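Local structure of acyl-coenzyme A oxidase 3 (Yarrowia lipolytica, 5YS9) at residues Val10-Gly14 with Lys15-Thr19; Tyr74-Pro77 with Lys78-Arg82; Thr590-Ser593 with Ile594-Asp597. The protein oxidises acyl-CoA esters of various chain lengths to (2E)-enoyl-CoA with FAD as cofactor, passing the electrons to oxygen to give hydrogen peroxide in peroxisomal beta-oxidation. All coordinates share one frame; numbering follows the deposited sequence.

Contact 1 (Val10-Gly14 with Lys15-Thr19); sequences VEIDG and KQYNT
Tyr17 lays its ring across the side chain of Ile12 at about a right angle, on the same face of a beta hairpin that also carries Val10 and Lys15. The closest touch is the tip of the isoleucine, CD1, against Tyr17 CD1 at 3.5 Å, an oblique approach. With CG beside its backbone N (chi1 -63°), the tyrosine leans back toward the turn, which brings CE1 within 3.8 Å of Ile12 CB and sets Ile12 O at the ring edge, in its plane. On the other face Glu11 and Gln16 form a non-hydrogen-bonded pair: Gln16 bends at chi2, bringing NE2 to 3.7 Å from Glu11 CG, with amide and carboxylate planes 82° apart; Gln16 OE1 is hydrogen-bonded to Asn9 ND2. Hydrogen-bonded pairs Val10-Tyr17 and Ile12-Lys15 hold the strands, the shortest bond being Tyr17 N to Val10 O at 2.7 Å. A type I' turn from Ile12 to Lys15 closes the hairpin, and the backbone of Gly14 is one that a side chain would jam. Replacing Tyr17 with an alanine would probably leave Ile12 CD1 and CB without the ring they touch and open a gap beside Lys25. The hairpin lies at the chain surface, where Ile12 and Tyr17 both rest on Lys25 of helix 23-31, Val10 touches Pro341, and Thr19 just beyond strand 15-17 bonds Glu175 of the second subunit.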
loop_
_atom_site.group_PDB
_atom_site.type_symbol
_atom_site.label_atom_id
_atom_site.label_comp_id
_atom_site.label_asym_id
_atom_site.label_seq_id
_atom_site.Cartn_x
_atom_site.Cartn_y
_atom_site.Cartn_z
ATOM N N VAL A 10 -32.004 16.968 7.072
ATOM C CA VAL A 10 -32.491 16.371 5.847
ATOM C C VAL A 10 -33.898 15.878 6.062
ATOM O O VAL A 10 -34.213 15.364 7.118
ATOM C CB VAL A 10 -31.617 15.186 5.413
ATOM C CG1 VAL A 10 -32.109 14.625 4.097
ATOM C CG2 VAL A 10 -30.174 15.615 5.290
ATOM N N GLU A 11 -34.757 16.076 5.073
ATOM C CA GLU A 11 -36.119 15.593 5.153
ATOM C C GLU A 11 -36.369 14.545 4.095
ATOM O O GLU A 11 -36.219 14.808 2.914
ATOM C CB GLU A 11 -37.074 16.746 4.916
ATOM C CG GLU A 11 -37.918 17.139 6.113
ATOM C CD GLU A 11 -38.746 18.378 5.843
ATOM O OE1 GLU A 11 -39.503 18.795 6.737
ATOM O OE2 GLU A 11 -38.641 18.940 4.735
ATOM N N ILE A 12 -36.762 13.356 4.519
ATOM C CA ILE A 12 -37.136 12.310 3.590
ATOM C C ILE A 12 -38.469 11.709 3.984
ATOM O O ILE A 12 -38.610 11.193 5.078
ATOM C CB ILE A 12 -36.084 11.188 3.576
ATOM C CG1 ILE A 12 -34.746 11.722 3.087
ATOM C CG2 ILE A 12 -36.542 10.037 2.701
ATOM C CD1 ILE A 12 -33.663 11.684 4.130
ATOM N N ASP A 13 -39.429 11.732 3.074
ATOM C CA ASP A 13 -40.741 11.149 3.328
ATOM C C ASP A 13 -41.435 11.699 4.566
ATOM O O ASP A 13 -42.041 10.959 5.323
ATOM C CB ASP A 13 -40.657 9.625 3.393
ATOM C CG ASP A 13 -40.406 9.009 2.037
ATOM O OD1 ASP A 13 -40.593 9.720 1.037
ATOM O OD2 ASP A 13 -40.015 7.827 1.968
ATOM N N GLY A 14 -41.344 13.004 4.762
ATOM C CA GLY A 14 -42.031 13.659 5.855
ATOM C C GLY A 14 -41.340 13.619 7.202
ATOM O O GLY A 14 -41.900 14.053 8.201
ATOM N N LYS A 15 -40.117 13.113 7.237
ATOM C CA LYS A 15 -39.397 12.984 8.487
ATOM C C LYS A 15 -38.053 13.669 8.385
ATOM O O LYS A 15 -37.504 13.818 7.311
ATOM C CB LYS A 15 -39.225 11.515 8.860
ATOM C CG LYS A 15 -40.489 10.851 9.379
ATOM C CD LYS A 15 -40.250 9.401 9.763
ATOM C CE LYS A 15 -41.558 8.635 9.912
ATOM N NZ LYS A 15 -41.564 7.696 11.075
ATOM N N GLN A 16 -37.535 14.099 9.520
ATOM C CA GLN A 16 -36.278 14.816 9.571
ATOM C C GLN A 16 -35.161 13.937 10.100
ATOM O O GLN A 16 -35.337 13.192 11.044
ATOM C CB GLN A 16 -36.418 16.059 10.431
ATOM C CG GLN A 16 -36.869 17.283 9.661
ATOM C CD GLN A 16 -35.763 18.299 9.508
ATOM O OE1 GLN A 16 -34.902 18.417 10.372
ATOM N NE2 GLN A 16 -35.779 19.039 8.408
ATOM N N TYR A 17 -33.999 14.060 9.485
ATOM C CA TYR A 17 -32.863 13.246 9.842
ATOM C C TYR A 17 -31.673 14.115 10.122
ATOM O O TYR A 17 -31.612 15.245 9.698
ATOM C CB TYR A 17 -32.525 12.271 8.728
ATOM C CG TYR A 17 -33.604 11.279 8.446
ATOM C CD1 TYR A 17 -34.604 11.556 7.540
ATOM C CD2 TYR A 17 -33.631 10.067 9.088
ATOM C CE1 TYR A 17 -35.600 10.649 7.281
ATOM C CE2 TYR A 17 -34.623 9.153 8.837
ATOM C CZ TYR A 17 -35.602 9.449 7.936
ATOM O OH TYR A 17 -36.577 8.536 7.687
ATOM N N ASN A 18 -30.734 13.576 10.869
ATOM C CA ASN A 18 -29.509 14.268 11.192
ATOM C C ASN A 18 -28.328 13.453 10.695
ATOM O O ASN A 18 -28.510 12.449 10.047
ATOM C CB ASN A 18 -29.420 14.591 12.685
ATOM C CG ASN A 18 -29.325 13.365 13.551
ATOM O OD1 ASN A 18 -28.565 12.458 13.283
ATOM N ND2 ASN A 18 -30.086 13.349 14.614
ATOM N N THR A 19 -27.119 13.900 10.970
ATOM C CA THR A 19 -25.953 13.225 10.467
ATOM C C THR A 19 -25.915 11.796 10.970
ATOM O O THR A 19 -25.596 10.891 10.230
ATOM C CB THR A 19 -24.693 13.954 10.936
ATOM O OG1 THR A 19 -24.634 15.226 10.303
ATOM C CG2 THR A 19 -23.455 13.187 10.586
#

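Contact 2 (Tyr74-Pro77 with Lys78-Arg82); sequences YDMP and KEQLR
Met76 reaches from the loop over the first turn of helix 78-92, where its sulfur meets Leu81 and its outer end meets Gln80. The close-packed part is apolar: Met76 SD lies 3.5 Å from Leu81 CD1, and the same methyl sits 3.7 Å from Met76 CB, so one leucine branch fits along the inner half of the methionine. The extended chain (chi2 -169°, chi3 -167°) carries CE onward to the exposed Gln80, whose side chain crosses it at about a right angle. Here contacts are looser, Met76 CE standing 3.9 Å from Gln80 NE2. Farther round this side the Pro77 ring is brushed by two polar ends, with CD 3.7 Å from Gln80 OE1 and CB at a like distance from Glu79 OE1. Pro77 occupies the N-cap position, and its carbonyl O is gripped by two backbone donors: Leu81 N at 3.2 Å, nearly straight (170°) and in the carbonyl plane, and Gln80 N at 3.0 Å, from above that plane. Proline brings no side-chain donor or acceptor, so the polar part of the cap rests on backbone Pro77 O, with the Met76-Leu81 contact as apolar packing beside it and the Gln80 carboxamide and Glu79 carboxylate on the exposed side.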
loop_
_atom_site.group_PDB
_atom_site.type_symbol
_atom_site.label_atom_id
_atom_site.label_comp_id
_atom_site.label_asym_id
_atom_site.label_seq_id
_atom_site.Cartn_x
_atom_site.Cartn_y
_atom_site.Cartn_z
ATOM N N TYR A 74 -9.022 -7.693 15.591
ATOM C CA TYR A 74 -8.196 -6.517 15.338
ATOM C C TYR A 74 -7.322 -6.121 16.559
ATOM O O TYR A 74 -6.250 -5.560 16.392
ATOM C CB TYR A 74 -9.005 -5.335 14.782
ATOM C CG TYR A 74 -9.767 -5.617 13.489
ATOM C CD1 TYR A 74 -9.094 -5.866 12.245
ATOM C CD2 TYR A 74 -11.154 -5.628 13.484
ATOM C CE1 TYR A 74 -9.820 -6.118 11.071
ATOM C CE2 TYR A 74 -11.897 -5.907 12.325
ATOM C CZ TYR A 74 -11.226 -6.141 11.123
ATOM O OH TYR A 74 -12.019 -6.340 10.037
ATOM N N ASP A 75 -7.759 -6.479 17.762
ATOM C CA ASP A 75 -7.117 -6.087 18.982
ATOM C C ASP A 75 -6.164 -7.155 19.493
ATOM O O ASP A 75 -5.562 -6.982 20.567
ATOM C CB ASP A 75 -8.169 -5.840 20.074
ATOM C CG ASP A 75 -9.089 -4.647 19.774
ATOM O OD1 ASP A 75 -8.570 -3.521 19.815
ATOM O OD2 ASP A 75 -10.326 -4.841 19.534
ATOM N N MET A 76 -6.042 -8.261 18.769
ATOM C CA MET A 76 -5.282 -9.417 19.251
ATOM C C MET A 76 -3.813 -9.219 19.000
ATOM O O MET A 76 -3.444 -9.016 17.845
ATOM C CB MET A 76 -5.675 -10.709 18.514
ATOM C CG MET A 76 -6.927 -11.371 19.007
ATOM S SD MET A 76 -7.066 -13.006 18.288
ATOM C CE MET A 76 -8.761 -13.360 18.709
ATOM N N PRO A 77 -2.976 -9.345 20.045
ATOM C CA PRO A 77 -1.514 -9.396 19.838
ATOM C C PRO A 77 -1.074 -10.733 19.222
ATOM O O PRO A 77 -1.818 -11.708 19.283
ATOM C CB PRO A 77 -0.945 -9.285 21.255
ATOM C CG PRO A 77 -1.977 -9.956 22.104
ATOM C CD PRO A 77 -3.331 -9.747 21.422
ATOM N N LYS A 78 0.146 -10.776 18.712
ATOM C CA LYS A 78 0.623 -11.929 17.972
ATOM C C LYS A 78 0.533 -13.252 18.721
ATOM O O LYS A 78 0.218 -14.210 18.103
ATOM C CB LYS A 78 2.013 -11.691 17.361
ATOM C CG LYS A 78 3.182 -12.558 17.808
ATOM C CD LYS A 78 4.164 -12.861 16.659
ATOM C CE LYS A 78 5.632 -12.986 17.110
ATOM N NZ LYS A 78 5.999 -14.301 17.716
ATOM N N GLU A 79 0.705 -13.290 20.037
ATOM C CA GLU A 79 0.716 -14.559 20.791
ATOM C C GLU A 79 -0.666 -15.187 20.790
ATOM O O GLU A 79 -0.790 -16.406 20.836
ATOM C CB GLU A 79 1.164 -14.393 22.257
ATOM C CG GLU A 79 2.584 -13.869 22.497
ATOM C CD GLU A 79 2.831 -12.390 22.096
ATOM O OE1 GLU A 79 1.871 -11.567 22.055
ATOM O OE2 GLU A 79 4.008 -12.039 21.793
ATOM N N GLN A 80 -1.700 -14.357 20.701
ATOM C CA GLN A 80 -3.079 -14.807 20.745
ATOM C C GLN A 80 -3.530 -15.249 19.373
ATOM O O GLN A 80 -4.260 -16.256 19.218
ATOM C CB GLN A 80 -3.965 -13.692 21.303
ATOM C CG GLN A 80 -5.199 -14.235 21.972
ATOM C CD GLN A 80 -6.224 -13.170 22.385
ATOM O OE1 GLN A 80 -5.872 -12.028 22.744
ATOM N NE2 GLN A 80 -7.516 -13.570 22.371
ATOM N N LEU A 81 -3.087 -14.524 18.361
ATOM C CA LEU A 81 -3.239 -14.978 16.967
ATOM C C LEU A 81 -2.608 -16.369 16.729
ATOM O O LEU A 81 -3.214 -17.261 16.079
ATOM C CB LEU A 81 -2.621 -13.971 16.014
ATOM C CG LEU A 81 -3.402 -12.901 15.205
ATOM C CD1 LEU A 81 -4.864 -12.694 15.525
ATOM C CD2 LEU A 81 -2.623 -11.587 15.219
ATOM N N ARG A 82 -1.396 -16.545 17.237
ATOM C CA ARG A 82 -0.719 -17.834 17.194
ATOM C C ARG A 82 -1.568 -18.916 17.909
ATOM O O ARG A 82 -1.778 -19.999 17.366
ATOM C CB ARG A 82 0.660 -17.745 17.866
ATOM C CG ARG A 82 1.698 -16.935 17.134
ATOM C CD ARG A 82 2.142 -17.693 15.901
ATOM N NE ARG A 82 3.188 -16.987 15.188
ATOM C CZ ARG A 82 4.492 -17.173 15.342
ATOM N NH1 ARG A 82 5.325 -16.448 14.636
ATOM N NH2 ARG A 82 4.976 -18.054 16.197
#

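Contact 3 (Thr590-Ser593 with Ile594-Asp597); sequences TLWS and IEED
Residues 590-596 belong to the C-terminal end of helix 579-596, one of the alpha-helices in the C-terminal, largely helical part of this acyl-CoA oxidase, and Asp597 follows it; the backbones are joined by successive i to i+4 hydrogen bonds. Ile594 N bonds Thr590 O, Glu595 N bonds Leu591 O, and Glu596 N bonds Trp592 O at 2.8 Å. The last bond, Asp597 N to Ser593 O, is weak at 3.3 Å, and Asp597 has left helical backbone angles. Buried side chains tie the helix to its neighbours. Thr590 and Leu591 touch Leu510 and Ile594 touches Trp514, both on helix 507-534, while Leu591 and Glu595 pack against Val619 of helix 609-628. Leu591 CD2 and Ile594 CD1 are only loosely apposed, 4.3 Å apart; Ile594 CG1 instead lies 3.2 Å from Thr590 O. Glu595 is buried but its carboxylate is met on both oxygens, by a salt bridge from Arg353 to OE1 and a hydrogen bond between OE2 and Thr616 OG1, which would probably favour the charged form. Ser593 OG points back beside its own backbone N (chi1 -60°), bonding Phe589 O and also Arg559 NE. Trp592, its CG anti to the backbone N (chi1 168°), swings its indole along the helix toward Glu596. The glutamate, bent at chi2, turns its carboxylate nearly parallel to the indole, the two planes 14° apart. Its methylene makes the CH-pi contact: Glu596 CG stands over one indole face, 3.8 Å from the centroid of the five-membered ring of Trp592 and offset toward the rim.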
loop_
_atom_site.group_PDB
_atom_site.type_symbol
_atom_site.label_atom_id
_atom_site.label_comp_id
_atom_site.label_asym_id
_atom_site.label_seq_id
_atom_site.Cartn_x
_atom_site.Cartn_y
_atom_site.Cartn_z
ATOM N N THR A 590 -13.337 -1.403 -19.301
ATOM C CA THR A 590 -12.543 -1.461 -20.480
ATOM C C THR A 590 -12.152 -0.048 -20.943
ATOM O O THR A 590 -10.988 0.197 -21.336
ATOM C CB THR A 590 -13.264 -2.272 -21.582
ATOM O OG1 THR A 590 -13.443 -3.639 -21.167
ATOM C CG2 THR A 590 -12.464 -2.254 -22.868
ATOM N N LEU A 591 -13.111 0.878 -20.887
ATOM C CA LEU A 591 -12.851 2.257 -21.286
ATOM C C LEU A 591 -11.986 3.006 -20.275
ATOM O O LEU A 591 -11.203 3.890 -20.634
ATOM C CB LEU A 591 -14.167 2.959 -21.492
ATOM C CG LEU A 591 -14.911 2.423 -22.739
ATOM C CD1 LEU A 591 -16.394 2.662 -22.653
ATOM C CD2 LEU A 591 -14.351 3.078 -24.001
ATOM N N TRP A 592 -12.154 2.666 -18.998
ATOM C CA TRP A 592 -11.334 3.232 -17.952
ATOM C C TRP A 592 -9.870 2.787 -18.198
ATOM O O TRP A 592 -8.953 3.626 -18.216
ATOM C CB TRP A 592 -11.888 2.850 -16.550
ATOM C CG TRP A 592 -10.961 3.152 -15.449
ATOM C CD1 TRP A 592 -10.680 4.374 -14.928
ATOM C CD2 TRP A 592 -10.158 2.216 -14.749
ATOM N NE1 TRP A 592 -9.764 4.265 -13.945
ATOM C CE2 TRP A 592 -9.409 2.951 -13.800
ATOM C CE3 TRP A 592 -9.974 0.828 -14.843
ATOM C CZ2 TRP A 592 -8.479 2.347 -12.923
ATOM C CZ3 TRP A 592 -9.030 0.218 -13.974
ATOM C CH2 TRP A 592 -8.298 0.989 -13.023
ATOM N N SER A 593 -9.691 1.482 -18.455
ATOM C CA SER A 593 -8.380 0.907 -18.744
ATOM C C SER A 593 -7.689 1.562 -19.925
ATOM O O SER A 593 -6.468 1.716 -19.910
ATOM C CB SER A 593 -8.506 -0.577 -19.045
ATOM O OG SER A 593 -9.045 -1.275 -17.960
ATOM N N ILE A 594 -8.460 1.889 -20.950
ATOM C CA ILE A 594 -7.980 2.630 -22.098
ATOM C C ILE A 594 -7.549 4.026 -21.691
ATOM O O ILE A 594 -6.527 4.511 -22.114
ATOM C CB ILE A 594 -9.070 2.698 -23.185
ATOM C CG1 ILE A 594 -9.276 1.320 -23.805
ATOM C CG2 ILE A 594 -8.725 3.706 -24.268
ATOM C CD1 ILE A 594 -10.517 1.186 -24.648
ATOM N N GLU A 595 -8.347 4.658 -20.854
ATOM C CA GLU A 595 -8.058 5.990 -20.370
ATOM C C GLU A 595 -6.802 6.069 -19.515
ATOM O O GLU A 595 -6.060 7.027 -19.589
ATOM C CB GLU A 595 -9.258 6.531 -19.619
ATOM C CG GLU A 595 -9.097 7.953 -19.157
ATOM C CD GLU A 595 -10.246 8.391 -18.309
ATOM O OE1 GLU A 595 -10.558 7.690 -17.342
ATOM O OE2 GLU A 595 -10.844 9.423 -18.614
ATOM N N GLU A 596 -6.593 5.066 -18.681
ATOM C CA GLU A 596 -5.402 4.986 -17.856
ATOM C C GLU A 596 -4.144 4.805 -18.682
ATOM O O GLU A 596 -3.073 5.204 -18.272
ATOM C CB GLU A 596 -5.525 3.921 -16.772
ATOM C CG GLU A 596 -6.624 4.190 -15.754
ATOM C CD GLU A 596 -6.315 5.339 -14.810
ATOM O OE1 GLU A 596 -6.703 6.481 -15.106
ATOM O OE2 GLU A 596 -5.704 5.107 -13.759
ATOM N N ASP A 597 -4.271 4.179 -19.839
ATOM C CA ASP A 597 -3.111 3.960 -20.672
ATOM C C ASP A 597 -3.362 4.480 -22.073
ATOM O O ASP A 597 -3.220 3.770 -23.051
ATOM C CB ASP A 597 -2.786 2.471 -20.721
ATOM C CG ASP A 597 -1.385 2.163 -20.246
ATOM O OD1 ASP A 597 -0.463 2.933 -20.551
ATOM O OD2 ASP A 597 -1.204 1.142 -19.571
#

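How the contacts relate
The three contacts follow one another along the chain. Contact 1 is the N-terminal hairpin of strands 10-12 and 15-17, about 43 Å from the centre of the chain; contact 2 starts helix 78-92 in the N-terminal family region; contact 3 ends helix 579-596 in the C-terminal acyl-CoA oxidase region. Their centres lie about 40 to 43 Å apart, and contacts 2 and 3 sit on opposite sides of the chain's centre. Contacts 1 and 2 both touch the second subunit, and contact 3 reaches it through Glu595. They are thus separate local elements of a dimeric flavoprotein, at the N-terminal hairpin, in the N-terminal region and in the C-terminal helical region, and none touches another directly.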